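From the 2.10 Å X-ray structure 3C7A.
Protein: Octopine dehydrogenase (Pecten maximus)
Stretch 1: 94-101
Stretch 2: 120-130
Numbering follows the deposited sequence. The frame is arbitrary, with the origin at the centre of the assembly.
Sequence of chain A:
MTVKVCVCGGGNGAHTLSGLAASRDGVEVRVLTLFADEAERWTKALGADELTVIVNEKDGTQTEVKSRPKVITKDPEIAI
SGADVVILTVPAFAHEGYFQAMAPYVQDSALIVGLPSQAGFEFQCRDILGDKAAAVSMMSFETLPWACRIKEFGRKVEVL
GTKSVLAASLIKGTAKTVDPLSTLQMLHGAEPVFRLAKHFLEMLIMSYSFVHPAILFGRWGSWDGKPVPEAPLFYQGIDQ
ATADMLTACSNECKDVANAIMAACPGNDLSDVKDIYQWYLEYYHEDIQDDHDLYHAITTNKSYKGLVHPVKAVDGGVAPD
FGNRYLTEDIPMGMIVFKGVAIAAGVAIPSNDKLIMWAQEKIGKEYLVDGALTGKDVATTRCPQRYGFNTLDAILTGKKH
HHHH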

ATOM      1  N   ALA A  94       4.355 -10.392  -2.254  1.00 14.73           N
ATOM      2  CA  ALA A  94       3.685 -11.678  -2.043  1.00 14.71           C
ATOM      3  C   ALA A  94       2.303 -11.785  -2.708  1.00 14.68           C
ATOM      4  O   ALA A  94       1.662 -12.841  -2.640  1.00 14.60           O
ATOM      5  N   HIS A  95       1.852 -10.706  -3.353  1.00 14.62           N
ATOM      6  CA  HIS A  95       0.521 -10.674  -3.979  1.00 14.61           C
ATOM      7  C   HIS A  95       0.359 -11.632  -5.168  1.00 14.61           C
ATOM      8  O   HIS A  95      -0.706 -12.233  -5.338  1.00 14.51           O
ATOM      9  N   GLU A  96       1.412 -11.771  -5.978  1.00 14.67           N
ATOM     10  CA  GLU A  96       1.400 -12.651  -7.162  1.00 14.84           C
ATOM     11  C   GLU A  96       1.010 -14.097  -6.833  1.00 14.74           C
ATOM     12  O   GLU A  96       0.245 -14.722  -7.573  1.00 14.75           O
ATOM     13  N   GLY A  97       1.539 -14.612  -5.724  1.00 14.63           N
ATOM     14  CA  GLY A  97       1.269 -15.982  -5.280  1.00 14.52           C
ATOM     15  C   GLY A  97      -0.182 -16.267  -4.924  1.00 14.47           C
ATOM     16  O   GLY A  97      -0.690 -17.354  -5.209  1.00 14.24           O
ATOM     17  N   TYR A  98      -0.847 -15.293  -4.303  1.00 14.46           N
ATOM     18  CA  TYR A  98      -2.247 -15.444  -3.893  1.00 14.55           C
ATOM     19  C   TYR A  98      -3.245 -15.379  -5.057  1.00 14.50           C
ATOM     20  O   TYR A  98      -4.241 -16.107  -5.056  1.00 14.47           O
ATOM     21  N   PHE A  99      -2.975 -14.517  -6.040  1.00 14.54           N
ATOM     22  CA  PHE A  99      -3.809 -14.422  -7.251  1.00 14.66           C
ATOM     23  C   PHE A  99      -3.793 -15.713  -8.083  1.00 14.83           C
ATOM     24  O   PHE A  99      -4.831 -16.136  -8.601  1.00 14.84           O
ATOM     25  N   GLN A 100      -2.616 -16.330  -8.208  1.00 14.96           N
ATOM     26  CA  GLN A 100      -2.457 -17.592  -8.943  1.00 15.26           C
ATOM     27  C   GLN A 100      -3.191 -18.765  -8.281  1.00 15.18           C
ATOM     28  O   GLN A 100      -3.773 -19.606  -8.970  1.00 15.12           O
ATOM     29  N   ALA A 101      -3.166 -18.806  -6.949  1.00 15.27           N
ATOM     30  CA  ALA A 101      -3.768 -19.903  -6.183  1.00 15.32           C
ATOM     31  C   ALA A 101      -5.303 -19.881  -6.149  1.00 15.40           C
ATOM     32  O   ALA A 101      -5.938 -20.939  -6.132  1.00 15.37           O
ATOM     33  N   GLY A 120      -0.410  -0.428  -8.666  1.00 12.58           N
ATOM     34  CA  GLY A 120      -0.441  -1.469  -9.702  1.00 12.44           C
ATOM     35  C   GLY A 120      -1.282  -2.698  -9.381  1.00 12.43           C
ATOM     36  O   GLY A 120      -1.214  -3.704 -10.094  1.00 12.31           O
ATOM     37  N   PHE A 121      -2.079  -2.606  -8.316  1.00 12.33           N
ATOM     38  CA  PHE A 121      -2.935  -3.700  -7.831  1.00 12.33           C
ATOM     39  C   PHE A 121      -3.935  -4.198  -8.886  1.00 12.40           C
ATOM     40  O   PHE A 121      -4.082  -5.408  -9.088  1.00 12.31           O
ATOM     41  N   GLU A 122      -4.604  -3.259  -9.557  1.00 12.46           N
ATOM     42  CA  GLU A 122      -5.659  -3.576 -10.528  1.00 12.55           C
ATOM     43  C   GLU A 122      -5.140  -4.190 -11.835  1.00 12.59           C
ATOM     44  O   GLU A 122      -5.783  -5.083 -12.398  1.00 12.47           O
ATOM     45  N   PHE A 123      -3.989  -3.710 -12.315  1.00 12.62           N
ATOM     46  CA  PHE A 123      -3.372  -4.243 -13.542  1.00 12.70           C
ATOM     47  C   PHE A 123      -2.977  -5.718 -13.392  1.00 12.69           C
ATOM     48  O   PHE A 123      -3.158  -6.514 -14.322  1.00 12.53           O
ATOM     49  N   GLN A 124      -2.443  -6.065 -12.219  1.00 12.68           N
ATOM     50  CA  GLN A 124      -1.993  -7.428 -11.902  1.00 12.73           C
ATOM     51  C   GLN A 124      -3.157  -8.426 -11.819  1.00 12.90           C
ATOM     52  O   GLN A 124      -3.055  -9.547 -12.328  1.00 12.76           O
ATOM     53  N   CYS A 125      -4.250  -8.007 -11.178  1.00 13.06           N
ATOM     54  CA  CYS A 125      -5.462  -8.826 -11.038  1.00 13.29           C
ATOM     55  C   CYS A 125      -6.089  -9.174 -12.395  1.00 13.50           C
ATOM     56  O   CYS A 125      -6.517 -10.312 -12.614  1.00 13.42           O
ATOM     57  N   ARG A 126      -6.126  -8.193 -13.298  1.00 13.71           N
ATOM     58  CA  ARG A 126      -6.683  -8.370 -14.645  1.00 13.97           C
ATOM     59  C   ARG A 126      -5.897  -9.387 -15.483  1.00 14.15           C
ATOM     60  O   ARG A 126      -6.491 -10.198 -16.200  1.00 14.17           O
ATOM     61  N   ASP A 127      -4.568  -9.341 -15.382  1.00 14.29           N
ATOM     62  CA  ASP A 127      -3.682 -10.228 -16.147  1.00 14.56           C
ATOM     63  C   ASP A 127      -3.822 -11.706 -15.761  1.00 14.74           C
ATOM     64  O   ASP A 127      -3.861 -12.578 -16.632  1.00 14.73           O
ATOM     65  N   ILE A 128      -3.903 -11.977 -14.459  1.00 14.93           N
ATOM     66  CA  ILE A 128      -3.902 -13.351 -13.944  1.00 15.23           C
ATOM     67  C   ILE A 128      -5.286 -14.025 -13.995  1.00 15.47           C
ATOM     68  O   ILE A 128      -5.384 -15.210 -14.329  1.00 15.44           O
ATOM     69  N   LEU A 129      -6.345 -13.272 -13.689  1.00 15.70           N
ATOM     70  CA  LEU A 129      -7.709 -13.827 -13.665  1.00 16.01           C
ATOM     71  C   LEU A 129      -8.398 -13.901 -15.036  1.00 16.16           C
ATOM     72  O   LEU A 129      -9.290 -14.729 -15.235  1.00 16.18           O
ATOM     73  N   GLY A 130      -7.998 -13.032 -15.962  1.00 16.31           N
ATOM     74  CA  GLY A 130      -8.541 -13.032 -17.323  1.00 16.47           C
ATOM     75  C   GLY A 130      -9.957 -12.489 -17.431  1.00 16.62           C
ATOM     76  O   GLY A 130     -10.254 -11.411 -16.909  1.00 16.56           O
TER

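Helix 95-101 and helix 121-129 run in roughly the same direction, with their axes 34° apart and 9.7 Å apart at closest approach. No direct hydrogen bond joins them. The contact is mainly apolar, with water bridges at one side.

F99 is the centre of the packing and gives up the most surface. Its CA-to-CB bond points toward the other helix, with chi1 m. The side chain is a knob in a hole formed by F121, Q124, C125 and I128. CZ of F99 lies 3.9 Å from CZ of F121; the two rings meet obliquely, with planes at 58°. C125, chi1 t, brings SG to 3.9 Å from CE1 of F99, and its CA lies over one face of that ring. OE1 of Q124 sits near the ring plane, 3.7 Å from CE2 of F99.

I128 covers the next largest area. Its CA-to-CB bond points toward the first helix; chi1 is m and chi2 t. This carries CD1 of I128 to 3.8 Å from CB of F99. CG2 of I128 lies 4.1 Å from the backbone N of Q100 and is also close to CB of F99. L129 adds a lighter contact, CD2 to O of F99 at 4.2 Å.

The CA-to-CB bond of Q124 also points toward the partner helix, chi1 and chi2 both t. The extended chain places OE1 of Q124 3.7 Å from CB of H95, and OE1 is hydrogen-bonded elsewhere in the structure. NE2 of Q124 reaches E96 through two waters. Water 1 accepts from N of E96 (3.2 Å) and, weakly, from NE2 of Q124 (3.3 Å). Water 2 accepts from NE2 of Q124 (3.2 Å) and donates weakly to OE2 of E96 (3.3 Å).

The CA-to-CB bond of H95, chi1 m, points toward the other helix. The edge of the F121 ring, chi1 t, meets the H95 ring face in an offset edge-to-face pair, centroids 5.7 Å apart.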

ATOM      1  CB  ALA A  94       3.587 -11.983  -0.546  1.00 14.69           C
ATOM      2  CB  HIS A  95       0.120  -9.244  -4.382  1.00 14.54           C
ATOM      3  CG  HIS A  95      -0.218  -8.353  -3.222  1.00 14.64           C
ATOM      4  ND1 HIS A  95      -0.230  -6.977  -3.323  1.00 14.48           N
ATOM      5  CD2 HIS A  95      -0.546  -8.637  -1.938  1.00 14.42           C
ATOM      6  CE1 HIS A  95      -0.560  -6.454  -2.155  1.00 14.36           C
ATOM      7  NE2 HIS A  95      -0.752  -7.439  -1.297  1.00 14.50           N
ATOM      8  CB  GLU A  96       2.757 -12.616  -7.886  1.00 14.84           C
ATOM      9  CG  GLU A  96       2.775 -13.338  -9.241  1.00 15.08           C
ATOM     10  CD  GLU A  96       4.161 -13.425  -9.872  1.00 15.37           C
ATOM     11  OE1 GLU A  96       5.123 -13.823  -9.181  1.00 16.47           O
ATOM     12  OE2 GLU A  96       4.287 -13.108 -11.073  1.00 15.92           O
ATOM     13  CB  TYR A  98      -2.616 -14.444  -2.784  1.00 14.55           C
ATOM     14  CG  TYR A  98      -2.005 -14.784  -1.436  1.00 14.62           C
ATOM     15  CD1 TYR A  98      -2.551 -15.787  -0.632  1.00 14.62           C
ATOM     16  CD2 TYR A  98      -0.877 -14.109  -0.970  1.00 14.59           C
ATOM     17  CE1 TYR A  98      -1.990 -16.109   0.603  1.00 14.62           C
ATOM     18  CE2 TYR A  98      -0.306 -14.422   0.265  1.00 14.58           C
ATOM     19  CZ  TYR A  98      -0.869 -15.422   1.045  1.00 14.71           C
ATOM     20  OH  TYR A  98      -0.309 -15.736   2.264  1.00 14.88           O
ATOM     21  CB  PHE A  99      -3.394 -13.228  -8.129  1.00 14.59           C
ATOM     22  CG  PHE A  99      -3.871 -11.882  -7.621  1.00 14.38           C
ATOM     23  CD1 PHE A  99      -5.209 -11.669  -7.292  1.00 14.23           C
ATOM     24  CD2 PHE A  99      -2.981 -10.815  -7.513  1.00 14.32           C
ATOM     25  CE1 PHE A  99      -5.648 -10.423  -6.836  1.00 14.10           C
ATOM     26  CE2 PHE A  99      -3.409  -9.563  -7.061  1.00 14.38           C
ATOM     27  CZ  PHE A  99      -4.746  -9.367  -6.721  1.00 14.21           C
ATOM     28  CB  GLN A 100      -0.972 -17.935  -9.127  1.00 15.23           C
ATOM     29  CG  GLN A 100      -0.250 -17.102 -10.192  1.00 15.60           C
ATOM     30  CD  GLN A 100       1.257 -17.353 -10.246  1.00 15.85           C
ATOM     31  OE1 GLN A 100       1.893 -17.136 -11.279  1.00 16.93           O
ATOM     32  NE2 GLN A 100       1.833 -17.803  -9.135  1.00 16.82           N
ATOM     33  CB  ALA A 101      -3.205 -19.934  -4.767  1.00 15.31           C
ATOM     34  CB  PHE A 121      -3.673  -3.241  -6.560  1.00 12.21           C
ATOM     35  CG  PHE A 121      -4.363  -4.350  -5.799  1.00 12.23           C
ATOM     36  CD1 PHE A 121      -5.743  -4.523  -5.896  1.00 11.97           C
ATOM     37  CD2 PHE A 121      -3.641  -5.198  -4.960  1.00 12.07           C
ATOM     38  CE1 PHE A 121      -6.394  -5.535  -5.182  1.00 12.12           C
ATOM     39  CE2 PHE A 121      -4.280  -6.215  -4.242  1.00 12.21           C
ATOM     40  CZ  PHE A 121      -5.660  -6.383  -4.354  1.00 12.24           C
ATOM     41  CB  GLU A 122      -6.519  -2.337 -10.830  1.00 12.57           C
ATOM     42  CG  GLU A 122      -7.315  -1.788  -9.637  1.00 12.53           C
ATOM     43  CD  GLU A 122      -6.554  -0.746  -8.817  1.00 12.59           C
ATOM     44  OE1 GLU A 122      -5.348  -0.530  -9.069  1.00 12.41           O
ATOM     45  OE2 GLU A 122      -7.170  -0.136  -7.915  1.00 12.41           O
ATOM     46  CB  PHE A 123      -2.140  -3.422 -13.969  1.00 12.75           C
ATOM     47  CG  PHE A 123      -2.401  -1.940 -14.147  1.00 12.92           C
ATOM     48  CD1 PHE A 123      -3.549  -1.478 -14.793  1.00 12.91           C
ATOM     49  CD2 PHE A 123      -1.468  -1.006 -13.696  1.00 13.08           C
ATOM     50  CE1 PHE A 123      -3.778  -0.108 -14.959  1.00 12.99           C
ATOM     51  CE2 PHE A 123      -1.685   0.367 -13.860  1.00 13.46           C
ATOM     52  CZ  PHE A 123      -2.844   0.816 -14.494  1.00 13.14           C
ATOM     53  CB  GLN A 124      -1.181  -7.426 -10.595  1.00 12.73           C
ATOM     54  CG  GLN A 124      -0.524  -8.763 -10.229  1.00 12.52           C
ATOM     55  CD  GLN A 124       0.341  -8.681  -8.974  1.00 12.62           C
ATOM     56  OE1 GLN A 124      -0.088  -8.177  -7.932  1.00 12.02           O
ATOM     57  NE2 GLN A 124       1.568  -9.187  -9.070  1.00 12.39           N
ATOM     58  CB  CYS A 125      -6.484  -8.111 -10.141  1.00 13.34           C
ATOM     59  SG  CYS A 125      -7.964  -9.075  -9.695  1.00 13.20           S
ATOM     60  CB  ARG A 126      -6.762  -7.023 -15.379  1.00 13.97           C
ATOM     61  CG  ARG A 126      -7.948  -6.142 -14.975  1.00 14.23           C
ATOM     62  CD  ARG A 126      -7.803  -4.719 -15.522  1.00 14.02           C
ATOM     63  NE  ARG A 126      -9.068  -3.980 -15.497  1.00 14.51           N
ATOM     64  CZ  ARG A 126      -9.185  -2.665 -15.681  1.00 14.86           C
ATOM     65  NH1 ARG A 126      -8.113  -1.910 -15.900  1.00 14.97           N
ATOM     66  NH2 ARG A 126     -10.383  -2.097 -15.641  1.00 14.86           N
ATOM     67  CB  ASP A 127      -2.219  -9.779 -15.999  1.00 14.51           C
ATOM     68  CG  ASP A 127      -1.258 -10.605 -16.848  1.00 14.68           C
ATOM     69  OD1 ASP A 127      -1.218 -10.405 -18.081  1.00 14.36           O
ATOM     70  OD2 ASP A 127      -0.535 -11.448 -16.275  1.00 14.45           O
ATOM     71  CB  ILE A 128      -3.261 -13.430 -12.520  1.00 15.23           C
ATOM     72  CG1 ILE A 128      -1.801 -12.952 -12.572  1.00 15.17           C
ATOM     73  CG2 ILE A 128      -3.323 -14.853 -11.957  1.00 15.18           C
ATOM     74  CD1 ILE A 128      -1.179 -12.634 -11.218  1.00 15.30           C
ATOM     75  CB  LEU A 129      -8.603 -13.079 -12.662  1.00 16.02           C
ATOM     76  CG  LEU A 129      -8.328 -13.198 -11.155  1.00 16.26           C
ATOM     77  CD1 LEU A 129      -9.418 -12.490 -10.360  1.00 16.37           C
ATOM     78  CD2 LEU A 129      -8.203 -14.648 -10.698  1.00 16.83           C
TER
HETATM   79  O   HOH W   1       3.521  -9.387  -6.402  1.00  6.86           O
HETATM   80  O   HOH W   2       2.848 -10.212 -11.808  1.00 24.32           O